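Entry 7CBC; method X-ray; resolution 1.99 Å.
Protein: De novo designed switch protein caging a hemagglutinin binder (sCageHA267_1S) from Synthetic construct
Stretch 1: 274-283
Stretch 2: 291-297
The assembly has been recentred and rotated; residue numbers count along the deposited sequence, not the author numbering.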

# COMPACT_ATOMS: atom_id res chain seq x y z
N ALA A 274 9.76 -6.84 7.92
CA ALA A 274 8.80 -7.93 8.03
C ALA A 274 9.49 -9.26 8.30
O ALA A 274 8.96 -10.10 9.05
CB ALA A 274 7.96 -8.01 6.76
N CYS A 275 10.65 -9.50 7.69
CA CYS A 275 11.33 -10.78 7.88
C CYS A 275 11.84 -10.93 9.30
O CYS A 275 11.83 -12.04 9.85
CB CYS A 275 12.45 -10.92 6.85
SG CYS A 275 11.84 -11.07 5.11
N ARG A 276 12.27 -9.84 9.93
CA ARG A 276 12.67 -9.91 11.34
C ARG A 276 11.46 -10.04 12.25
O ARG A 276 11.48 -10.82 13.21
CB ARG A 276 13.49 -8.68 11.73
CG ARG A 276 14.88 -8.64 11.12
CD ARG A 276 15.60 -7.40 11.60
NE ARG A 276 16.93 -7.25 11.01
CZ ARG A 276 17.76 -6.26 11.32
NH1 ARG A 276 17.39 -5.34 12.21
NH2 ARG A 276 18.95 -6.18 10.74
N ILE A 277 10.40 -9.27 11.97
CA ILE A 277 9.20 -9.32 12.82
C ILE A 277 8.63 -10.73 12.83
O ILE A 277 8.32 -11.28 13.90
CB ILE A 277 8.16 -8.29 12.35
CG1 ILE A 277 8.59 -6.90 12.77
CG2 ILE A 277 6.80 -8.60 12.96
CD1 ILE A 277 8.21 -5.85 11.79
N ALA A 278 8.49 -11.35 11.65
CA ALA A 278 8.05 -12.74 11.60
C ALA A 278 9.03 -13.65 12.32
O ALA A 278 8.61 -14.56 13.05
CB ALA A 278 7.88 -13.19 10.15
N ALA A 279 10.33 -13.42 12.13
CA ALA A 279 11.33 -14.20 12.84
C ALA A 279 11.13 -14.11 14.34
O ALA A 279 11.22 -15.12 15.05
CB ALA A 279 12.73 -13.74 12.45
N LYS A 280 10.83 -12.91 14.85
CA LYS A 280 10.60 -12.77 16.29
C LYS A 280 9.34 -13.52 16.72
O LYS A 280 9.36 -14.25 17.72
CB LYS A 280 10.50 -11.30 16.68
CG LYS A 280 10.45 -11.10 18.19
CD LYS A 280 10.36 -9.62 18.57
CE LYS A 280 10.21 -9.47 20.09
NZ LYS A 280 10.16 -8.06 20.56
N ILE A 281 8.26 -13.36 15.96
CA ILE A 281 7.02 -14.09 16.25
C ILE A 281 7.27 -15.60 16.29
O ILE A 281 6.86 -16.28 17.24
CB ILE A 281 5.93 -13.71 15.24
CG1 ILE A 281 5.43 -12.31 15.53
CG2 ILE A 281 4.76 -14.70 15.30
CD1 ILE A 281 4.54 -11.72 14.44
N ALA A 282 7.97 -16.14 15.28
CA ALA A 282 8.19 -17.59 15.26
C ALA A 282 9.06 -18.06 16.41
O ALA A 282 8.89 -19.18 16.90
CB ALA A 282 8.85 -18.00 13.95
N ALA A 283 10.02 -17.24 16.84
CA ALA A 283 10.85 -17.64 17.97
C ALA A 283 10.03 -17.68 19.25
O ALA A 283 10.22 -18.57 20.09
CB ALA A 283 12.04 -16.69 18.10
N GLN A 291 13.33 -24.12 11.49
CA GLN A 291 11.91 -23.87 11.29
C GLN A 291 11.64 -22.41 10.98
O GLN A 291 10.73 -22.09 10.21
CB GLN A 291 11.13 -24.31 12.53
CG GLN A 291 11.10 -25.79 12.69
CD GLN A 291 10.61 -26.19 14.06
OE1 GLN A 291 10.74 -25.44 15.04
NE2 GLN A 291 9.99 -27.36 14.14
N ILE A 292 12.42 -21.50 11.57
CA ILE A 292 12.27 -20.08 11.26
C ILE A 292 12.74 -19.80 9.84
O ILE A 292 12.08 -19.06 9.09
CB ILE A 292 13.02 -19.23 12.29
CG1 ILE A 292 12.30 -19.32 13.63
CG2 ILE A 292 13.07 -17.78 11.84
CD1 ILE A 292 13.03 -18.69 14.76
N LYS A 293 13.86 -20.38 9.43
CA LYS A 293 14.34 -20.13 8.07
C LYS A 293 13.40 -20.74 7.03
O LYS A 293 13.23 -20.16 5.94
CB LYS A 293 15.76 -20.65 7.89
CG LYS A 293 16.78 -19.93 8.79
CD LYS A 293 18.21 -20.06 8.27
CE LYS A 293 18.63 -18.82 7.46
NZ LYS A 293 18.27 -18.91 6.02
N GLU A 294 12.76 -21.87 7.34
CA GLU A 294 11.76 -22.42 6.42
C GLU A 294 10.53 -21.52 6.37
O GLU A 294 9.91 -21.37 5.31
CB GLU A 294 11.38 -23.84 6.85
CG GLU A 294 10.58 -24.61 5.79
CD GLU A 294 9.67 -25.67 6.38
OE1 GLU A 294 10.02 -26.25 7.43
OE2 GLU A 294 8.60 -25.94 5.78
N LEU A 295 10.17 -20.92 7.50
CA LEU A 295 9.01 -20.05 7.53
C LEU A 295 9.27 -18.77 6.74
O LEU A 295 8.40 -18.31 5.99
CB LEU A 295 8.65 -19.73 8.97
CG LEU A 295 7.54 -18.73 9.27
CD1 LEU A 295 6.15 -19.38 9.17
CD2 LEU A 295 7.75 -18.17 10.66
N LEU A 296 10.47 -18.20 6.87
CA LEU A 296 10.80 -16.96 6.17
C LEU A 296 10.95 -17.21 4.67
O LEU A 296 10.53 -16.38 3.86
CB LEU A 296 12.07 -16.35 6.76
CG LEU A 296 12.10 -16.06 8.27
CD1 LEU A 296 13.45 -15.54 8.72
CD2 LEU A 296 11.02 -15.10 8.70
N LYS A 297 11.56 -18.34 4.29
CA LYS A 297 11.73 -18.65 2.87
C LYS A 297 10.37 -18.79 2.19
O LYS A 297 10.13 -18.24 1.12
CB LYS A 297 12.56 -19.92 2.71
CG LYS A 297 12.51 -20.56 1.32
CD LYS A 297 13.30 -21.87 1.24
CE LYS A 297 12.73 -22.97 2.17
NZ LYS A 297 11.46 -23.60 1.68

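The contact between these two helical segments is strikingly one-sided in side-chain size: one helix presents little more than alanine methyls and backbone, and the other fills the space with the branched side chains of Ile-292, Leu-295 and Leu-296. No hydrogen bond crosses between the segments, and the side-chain contacts between them are apolar.

Both stretches are helical throughout and run in broadly opposite directions, with an angle of 140° between their N-to-C directions and a closest axial approach of 9.8 Å. The backbones come nearest at two places one helical turn apart, where the CA atoms of Ala-279 and Ile-292 lie 6.2 Å apart and those of Cys-275 and Leu-296 lie 6.4 Å apart. Stepping forward by four residues on one helix therefore corresponds to stepping back by four on the other, as expected for helices of opposed direction. Within each stretch, backbone hydrogen bonds follow the regular i to i+4 pattern; Ala-279 N, for example, donates to Cys-275 O at 3.1 Å, and Leu-296 N to Ile-292 O at 2.9 Å.

At one end of the contact, Leu-296, in the m,t rotamer, spreads its two methyls over the first helix. Leu-296 CD2 approaches Cys-275 O at 3.4 Å and also lies 4.0 Å from the CB of Ala-278, while Leu-296 CD1 lies 4.2 Å from the CB of Ala-279. The approach to the carbonyl is a van der Waals contact, since a methyl group is no conventional hydrogen-bond donor; the same oxygen accepts the helical hydrogen bond from Ala-279 N. Such close access to the main chain is compatible with the short side chains nearby. The CA-to-CB bond of Cys-275 points sideways, and its side chain is bonded covalently to a group elsewhere in the structure.

One turn along, Ile-292 occupies the corresponding position against Ala-279, Ala-282 and Ala-283. Ile-292, also in an m,t conformation, places CG2 4.1 Å from Ala-279 CB, CG1 3.7 Å from Ala-282 CB and CD1 4.0 Å from Ala-283 CB. A single isoleucine thus touches three alanine methyls, using different parts of its branched chain. Leu-295 adds a tighter contact: its CD2 reaches to 3.5 Å from Ala-282 CB, so that this methyl, whose CA-to-CB bond points toward the partner helix, meets both Leu-295 and Ile-292.

The combined buried surface is modest at 292 Å², with Leu-296 and Ile-292 contributing the largest shares. The long polar side chains take no part: Arg-276 and Lys-280 have CA-to-CB bonds directed away from the second helix, while Lys-293, Glu-294 and Lys-297 are out of reach of the first. This separation leaves the contact to hydrocarbon groups and the backbone they cover.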